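PDB 3H7T: group 3 allergen SMIPP-S YvT004A06 from Sarcoptes scabiei type hominis, which belongs to the trypsin-like serine protease family but, as an inactivated paralogue, probably lacks the proteolytic activity of its relatives. Local coordinates for residues A[105-110]-A[223-228]; A[126-129]-A[135-138]. One frame throughout, in Å; residues are numbered along the deposited sequence. Where two conformers were deposited one is given.

Contact 1 of 2, residues A[105-110]-A[223-228]; sequences IELPSL and DIKDII. With ZN (zinc ion), chain G.
L107 and I224 mark the closest backbone approach, their CA atoms 8.9 Å apart, so an irregular loop passes the helix at side-chain distance and no hydrogen bond joins the two. The contact is small and apolar. L107 aims its side chain at the helix: with CG anti to the carbonyl carbon (chi1 -68°), its CD1 methyl reaches forward to CG2 of I224 at 3.9 Å, the two side chains crossing at a slant. I224 offers this branch methyl to the loop, while the longer CG1 arm turns away from it. On the outer side the aliphatic part of K225 flanks the same leucine methyl, K225 CG lying 4.2 Å from L107 CD1; the lysine is exposed. The residue before I224, D223, binds a zinc ion through OD2 at 1.9 Å, and a water molecule is also bound to the metal. In the trypsin fold this helix, 221-228, is the C-terminal one. It rests on the first barrel, where I224 and I228 touch I37 and F35 of strand 35-38, while I105 and P108 of the interbarrel linker lean on strand 195-200 of the second.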
ATOM      1  N   ILE A 105      -1.021   3.331  12.399  1.00 28.40           N
ATOM      2  CA  ILE A 105      -0.079   2.216  12.397  1.00 27.52           C
ATOM      3  C   ILE A 105       1.331   2.773  12.567  1.00 27.25           C
ATOM      4  O   ILE A 105       1.695   3.744  11.908  1.00 25.87           O
ATOM      5  CB  ILE A 105      -0.171   1.370  11.077  1.00 27.30           C
ATOM      6  CG1 ILE A 105       0.700   0.109  11.154  1.00 27.11           C
ATOM      7  CG2 ILE A 105       0.219   2.197   9.850  1.00 19.80           C
ATOM      8  CD1 ILE A 105       0.024  -1.088  11.798  1.00 28.11           C
ATOM      9  N   GLU A 106       2.118   2.153  13.444  1.00 28.72           N
ATOM     10  CA  GLU A 106       3.487   2.609  13.719  1.00 29.99           C
ATOM     11  C   GLU A 106       4.450   2.278  12.582  1.00 28.96           C
ATOM     12  O   GLU A 106       4.288   1.277  11.887  1.00 28.72           O
ATOM     13  CB  GLU A 106       4.012   2.022  15.039  1.00 30.92           C
ATOM     14  CG  GLU A 106       3.267   2.485  16.295  1.00 38.60           C
ATOM     15  CD  GLU A 106       3.259   3.998  16.470  1.00 48.39           C
ATOM     16  OE1 GLU A 106       4.344   4.616  16.417  1.00 52.68           O
ATOM     17  OE2 GLU A 106       2.161   4.566  16.669  1.00 55.19           O
ATOM     18  N   LEU A 107       5.453   3.128  12.393  1.00 28.70           N
ATOM     19  CA  LEU A 107       6.509   2.855  11.419  1.00 27.82           C
ATOM     20  C   LEU A 107       7.496   1.815  11.961  1.00 27.26           C
ATOM     21  O   LEU A 107       7.645   1.686  13.173  1.00 27.33           O
ATOM     22  CB  LEU A 107       7.220   4.154  11.020  1.00 28.37           C
ATOM     23  CG  LEU A 107       6.382   5.157  10.213  1.00 25.35           C
ATOM     24  CD1 LEU A 107       7.092   6.513  10.071  1.00 18.52           C
ATOM     25  CD2 LEU A 107       6.058   4.577   8.835  1.00 23.75           C
ATOM     26  N   PRO A 108       8.159   1.054  11.065  1.00 26.49           N
ATOM     27  CA  PRO A 108       9.140   0.064  11.485  1.00 25.45           C
ATOM     28  C   PRO A 108      10.478   0.741  11.800  1.00 25.55           C
ATOM     29  O   PRO A 108      10.653   1.914  11.482  1.00 23.27           O
ATOM     30  CB  PRO A 108       9.304  -0.786  10.229  1.00 26.16           C
ATOM     31  CG  PRO A 108       9.164   0.194   9.128  1.00 26.08           C
ATOM     32  CD  PRO A 108       8.061   1.121   9.593  1.00 26.54           C
ATOM     33  N   SER A 109      11.411  -0.013  12.377  1.00 26.76           N
ATOM     34  CA  SER A 109      12.779   0.457  12.613  1.00 28.25           C
ATOM     35  C   SER A 109      13.519   0.650  11.287  1.00 28.10           C
ATOM     36  O   SER A 109      13.127   0.085  10.247  1.00 26.24           O
ATOM     37  CB  SER A 109      13.532  -0.535  13.499  1.00 28.71           C
ATOM     38  OG  SER A 109      13.569  -1.816  12.891  1.00 37.53           O
ATOM     39  N   LEU A 110      14.581   1.452  11.325  1.00 27.74           N
ATOM     40  CA  LEU A 110      15.322   1.800  10.122  1.00 28.58           C
ATOM     41  C   LEU A 110      15.810   0.566   9.380  1.00 27.83           C
ATOM     42  O   LEU A 110      16.371  -0.351   9.983  1.00 27.82           O
ATOM     43  CB  LEU A 110      16.505   2.719  10.447  1.00 29.70           C
ATOM     44  CG  LEU A 110      17.425   3.091   9.276  1.00 32.55           C
ATOM     45  CD1 LEU A 110      16.739   4.033   8.283  1.00 35.34           C
ATOM     46  CD2 LEU A 110      18.713   3.706   9.799  1.00 35.59           C
ATOM     47  N   ASP A 223      12.872   9.276   5.099  1.00 30.36           N
ATOM     48  CA  ASP A 223      12.090  10.097   4.187  1.00 30.43           C
ATOM     49  C   ASP A 223      10.683  10.351   4.724  1.00 30.30           C
ATOM     50  O   ASP A 223      10.205  11.487   4.687  1.00 29.70           O
ATOM     51  CB  ASP A 223      12.030   9.450   2.809  1.00 30.51           C
ATOM     52  CG  ASP A 223      13.394   9.297   2.184  1.00 30.53           C
ATOM     53  OD1 ASP A 223      13.913  10.301   1.653  1.00 28.28           O
ATOM     54  OD2 ASP A 223      13.950   8.175   2.230  1.00 27.08           O
ATOM     55  N   ILE A 224      10.031   9.302   5.232  1.00 31.07           N
ATOM     56  CA  ILE A 224       8.674   9.438   5.780  1.00 32.05           C
ATOM     57  C   ILE A 224       8.663  10.418   6.953  1.00 32.19           C
ATOM     58  O   ILE A 224       7.769  11.266   7.058  1.00 31.53           O
ATOM     59  CB  ILE A 224       8.048   8.081   6.253  1.00 32.42           C
ATOM     60  CG1 ILE A 224       8.177   6.964   5.200  1.00 34.04           C
ATOM     61  CG2 ILE A 224       6.588   8.282   6.651  1.00 30.80           C
ATOM     62  CD1 ILE A 224       7.715   7.315   3.827  1.00 34.85           C
ATOM     63  N   LYS A 225       9.666  10.297   7.824  1.00 32.46           N
ATOM     64  CA  LYS A 225       9.776  11.161   8.998  1.00 33.36           C
ATOM     65  C   LYS A 225      10.163  12.598   8.632  1.00 33.40           C
ATOM     66  O   LYS A 225       9.762  13.540   9.316  1.00 33.69           O
ATOM     67  CB  LYS A 225      10.740  10.557  10.025  1.00 33.58           C
ATOM     68  CG  LYS A 225      10.154   9.344  10.732  1.00 36.60           C
ATOM     69  CD  LYS A 225      11.128   8.706  11.708  1.00 40.30           C
ATOM     70  CE  LYS A 225      10.404   7.679  12.571  1.00 42.21           C
ATOM     71  NZ  LYS A 225      11.322   6.919  13.457  1.00 46.98           N
ATOM     72  N   ASP A 226      10.928  12.755   7.551  1.00 33.23           N
ATOM     73  CA  ASP A 226      11.247  14.078   7.000  1.00 32.60           C
ATOM     74  C   ASP A 226      10.002  14.790   6.478  1.00 32.12           C
ATOM     75  O   ASP A 226       9.841  15.995   6.686  1.00 31.61           O
ATOM     76  CB  ASP A 226      12.259  13.963   5.860  1.00 32.23           C
ATOM     77  CG  ASP A 226      13.694  13.801   6.350  1.00 35.15           C
ATOM     78  OD1 ASP A 226      13.936  13.798   7.576  1.00 32.68           O
ATOM     79  OD2 ASP A 226      14.582  13.662   5.486  1.00 37.29           O
ATOM     80  N   ILE A 227       9.153  14.039   5.772  1.00 30.55           N
ATOM     81  CA  ILE A 227       7.909  14.560   5.234  1.00 29.62           C
ATOM     82  C   ILE A 227       7.025  15.051   6.376  1.00 29.50           C
ATOM     83  O   ILE A 227       6.528  16.179   6.335  1.00 28.47           O
ATOM     84  CB  ILE A 227       7.139  13.499   4.387  1.00 28.83           C
ATOM     85  CG1 ILE A 227       7.811  13.299   3.024  1.00 26.87           C
ATOM     86  CG2 ILE A 227       5.699  13.928   4.183  1.00 27.54           C
ATOM     87  CD1 ILE A 227       7.343  12.059   2.274  1.00 28.52           C
ATOM     88  N   ILE A 228       6.865  14.204   7.393  1.00 30.09           N
ATOM     89  CA  ILE A 228       6.004  14.488   8.538  1.00 32.43           C
ATOM     90  C   ILE A 228       6.536  15.658   9.381  1.00 33.84           C
ATOM     91  O   ILE A 228       5.754  16.375   9.998  1.00 34.83           O
ATOM     92  CB  ILE A 228       5.769  13.217   9.408  1.00 32.99           C
ATOM     93  CG1 ILE A 228       4.965  12.176   8.618  1.00 34.39           C
ATOM     94  CG2 ILE A 228       5.042  13.562  10.720  1.00 34.85           C
ATOM     95  CD1 ILE A 228       5.076  10.755   9.154  1.00 37.79           C
TER
HETATM   96 ZN    ZN G 240      15.545   7.903   1.193  1.00 36.59          ZN
HETATM   97  O   HOH W   1      15.925   6.063   1.680  1.00 21.77           O

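Contact 2 of 2, residues A[126-129]-A[135-138]; sequences GSTN and YSGD
The connection between strands 119-124 and 140-147 corresponds to the autolysis loop of trypsin-like proteases, and G126-N129 and Y135-D138 are its outgoing and returning legs. Where they pass, the backbones come close without a hydrogen bond between them: the CA atoms of S127 and Y135 are 4.6 Å apart, and Y135 CA sits 4.3 Å from the backbone N of S127. S136 supplies the side-chain part of the contact. Its CB points at the other leg and packs against the carbonyl O of G126 at 3.5 Å, with the CG2 methyl of T128 alongside at 4.1 Å. CG2, anti to the threonine's carbonyl carbon, is the branch turned to S136. In Y135 the CB points away from the other leg; the side chain touches P24 and R60, and its OH is hydrogen-bonded to the backbone N of F25. The outgoing leg is anchored by other residues: G126 N is hydrogen-bonded to D185 OD1, and the backbone of S127 pairs with I1 and Y183, which ties the loop base to the N terminus. S136 directs its hydroxyl along its own leg: with OG anti to the backbone N (chi1 178°), it donates to the carbonyl O of D138 at 2.7 Å, meeting a lone pair in the carbonyl plane at a C=O...OG angle of 134°.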
ATOM      1  N   GLY A 126      -8.899  -4.249  -3.471  1.00 18.63           N
ATOM      2  CA  GLY A 126      -8.595  -4.562  -4.874  1.00 19.66           C
ATOM      3  C   GLY A 126      -9.332  -5.791  -5.382  1.00 18.71           C
ATOM      4  O   GLY A 126     -10.022  -6.474  -4.612  1.00 17.23           O
ATOM      5  N   SER A 127      -9.144  -6.089  -6.671  1.00 18.67           N
ATOM      6  CA  SER A 127      -9.800  -7.226  -7.314  0.50 18.83           C
ATOM      7  C   SER A 127      -9.471  -8.539  -6.606  1.00 19.67           C
ATOM      8  O   SER A 127      -8.387  -8.685  -6.013  1.00 18.98           O
ATOM      9  CB  SER A 127      -9.417  -7.291  -8.797  0.50 18.85           C
ATOM     10  OG  SER A 127     -10.160  -8.284  -9.475  0.50 16.45           O
ATOM     11  N   THR A 128     -10.419  -9.480  -6.654  1.00 19.04           N
ATOM     12  CA  THR A 128     -10.281 -10.771  -5.984  1.00 20.82           C
ATOM     13  C   THR A 128     -10.152 -11.967  -6.941  1.00 23.26           C
ATOM     14  O   THR A 128     -10.258 -13.119  -6.522  1.00 22.05           O
ATOM     15  CB  THR A 128     -11.444 -11.024  -4.993  1.00 21.50           C
ATOM     16  OG1 THR A 128     -12.683 -11.013  -5.713  1.00 24.10           O
ATOM     17  CG2 THR A 128     -11.474  -9.944  -3.886  1.00 14.60           C
ATOM     18  N   ASN A 129      -9.951 -11.688  -8.225  1.00 27.06           N
ATOM     19  CA  ASN A 129      -9.487 -12.711  -9.171  1.00 31.02           C
ATOM     20  C   ASN A 129      -8.748 -12.054 -10.343  1.00 32.39           C
ATOM     21  O   ASN A 129      -8.961 -10.870 -10.622  1.00 33.01           O
ATOM     22  CB  ASN A 129     -10.636 -13.625  -9.616  1.00 32.26           C
ATOM     23  CG  ASN A 129     -11.619 -12.931 -10.540  1.00 36.62           C
ATOM     24  OD1 ASN A 129     -11.274 -12.551 -11.657  1.00 41.04           O
ATOM     25  ND2 ASN A 129     -12.856 -12.773 -10.079  1.00 38.08           N
ATOM     26  N   TYR A 135     -13.124  -3.696  -8.477  1.00 20.52           N
ATOM     27  CA  TYR A 135     -12.699  -3.666  -7.073  1.00 21.15           C
ATOM     28  C   TYR A 135     -13.650  -4.472  -6.190  1.00 21.66           C
ATOM     29  O   TYR A 135     -14.784  -4.765  -6.584  1.00 20.68           O
ATOM     30  CB  TYR A 135     -12.609  -2.234  -6.540  1.00 21.29           C
ATOM     31  CG  TYR A 135     -11.864  -1.272  -7.428  1.00 22.59           C
ATOM     32  CD1 TYR A 135     -10.512  -1.472  -7.741  1.00 28.38           C
ATOM     33  CD2 TYR A 135     -12.504  -0.151  -7.946  1.00 24.72           C
ATOM     34  CE1 TYR A 135      -9.835  -0.582  -8.572  1.00 25.86           C
ATOM     35  CE2 TYR A 135     -11.843   0.742  -8.770  1.00 25.56           C
ATOM     36  CZ  TYR A 135     -10.509   0.522  -9.079  1.00 28.31           C
ATOM     37  OH  TYR A 135      -9.857   1.417  -9.886  1.00 30.20           O
ATOM     38  N   SER A 136     -13.174  -4.839  -5.005  1.00 20.23           N
ATOM     39  CA  SER A 136     -14.018  -5.498  -4.012  1.00 20.95           C
ATOM     40  C   SER A 136     -14.774  -4.427  -3.223  1.00 20.82           C
ATOM     41  O   SER A 136     -14.177  -3.452  -2.792  1.00 20.44           O
ATOM     42  CB  SER A 136     -13.150  -6.330  -3.061  1.00 20.69           C
ATOM     43  OG  SER A 136     -13.934  -6.949  -2.058  1.00 19.30           O
ATOM     44  N   GLY A 137     -16.082  -4.611  -3.027  1.00 20.89           N
ATOM     45  CA  GLY A 137     -16.861  -3.708  -2.169  1.00 20.84           C
ATOM     46  C   GLY A 137     -16.482  -3.828  -0.695  1.00 22.00           C
ATOM     47  O   GLY A 137     -16.579  -2.861   0.069  1.00 23.23           O
ATOM     48  N   ASP A 138     -16.032  -5.021  -0.313  1.00 20.84           N
ATOM     49  CA  ASP A 138     -15.709  -5.362   1.065  1.00 21.14           C
ATOM     50  C   ASP A 138     -14.195  -5.389   1.247  1.00 20.58           C
ATOM     51  O   ASP A 138     -13.461  -5.805   0.338  1.00 19.40           O
ATOM     52  CB  ASP A 138     -16.243  -6.759   1.397  1.00 22.09           C
ATOM     53  CG  ASP A 138     -17.755  -6.870   1.280  1.00 24.78           C
ATOM     54  OD1 ASP A 138     -18.477  -5.940   1.686  1.00 25.97           O
ATOM     55  OD2 ASP A 138     -18.229  -7.928   0.814  1.00 30.67           O
TER

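In the fold
From I1 the chain lends strand 5-6 to the second sheet, then builds the closed barrel, strands 15-20 to 87-91, and runs through 105-110 back into the second sheet. Contact 1 closes a long loop here: the 112 residues that follow hold strands 119-124, 140-147, 169-172, 189-192, 195-200 and 212-216 before helix 221-228 returns to the linker and the first barrel. Contact 2 is nested inside this loop and closes a much shorter one, with six positions from N129 to Y135, between strands 119-124 and 140-147. The two contacts lie on opposite sides of the chain's centre, their nearest atoms about 17 Å apart. One joins linker to terminal helix; the other draws a surface loop together near the N terminus.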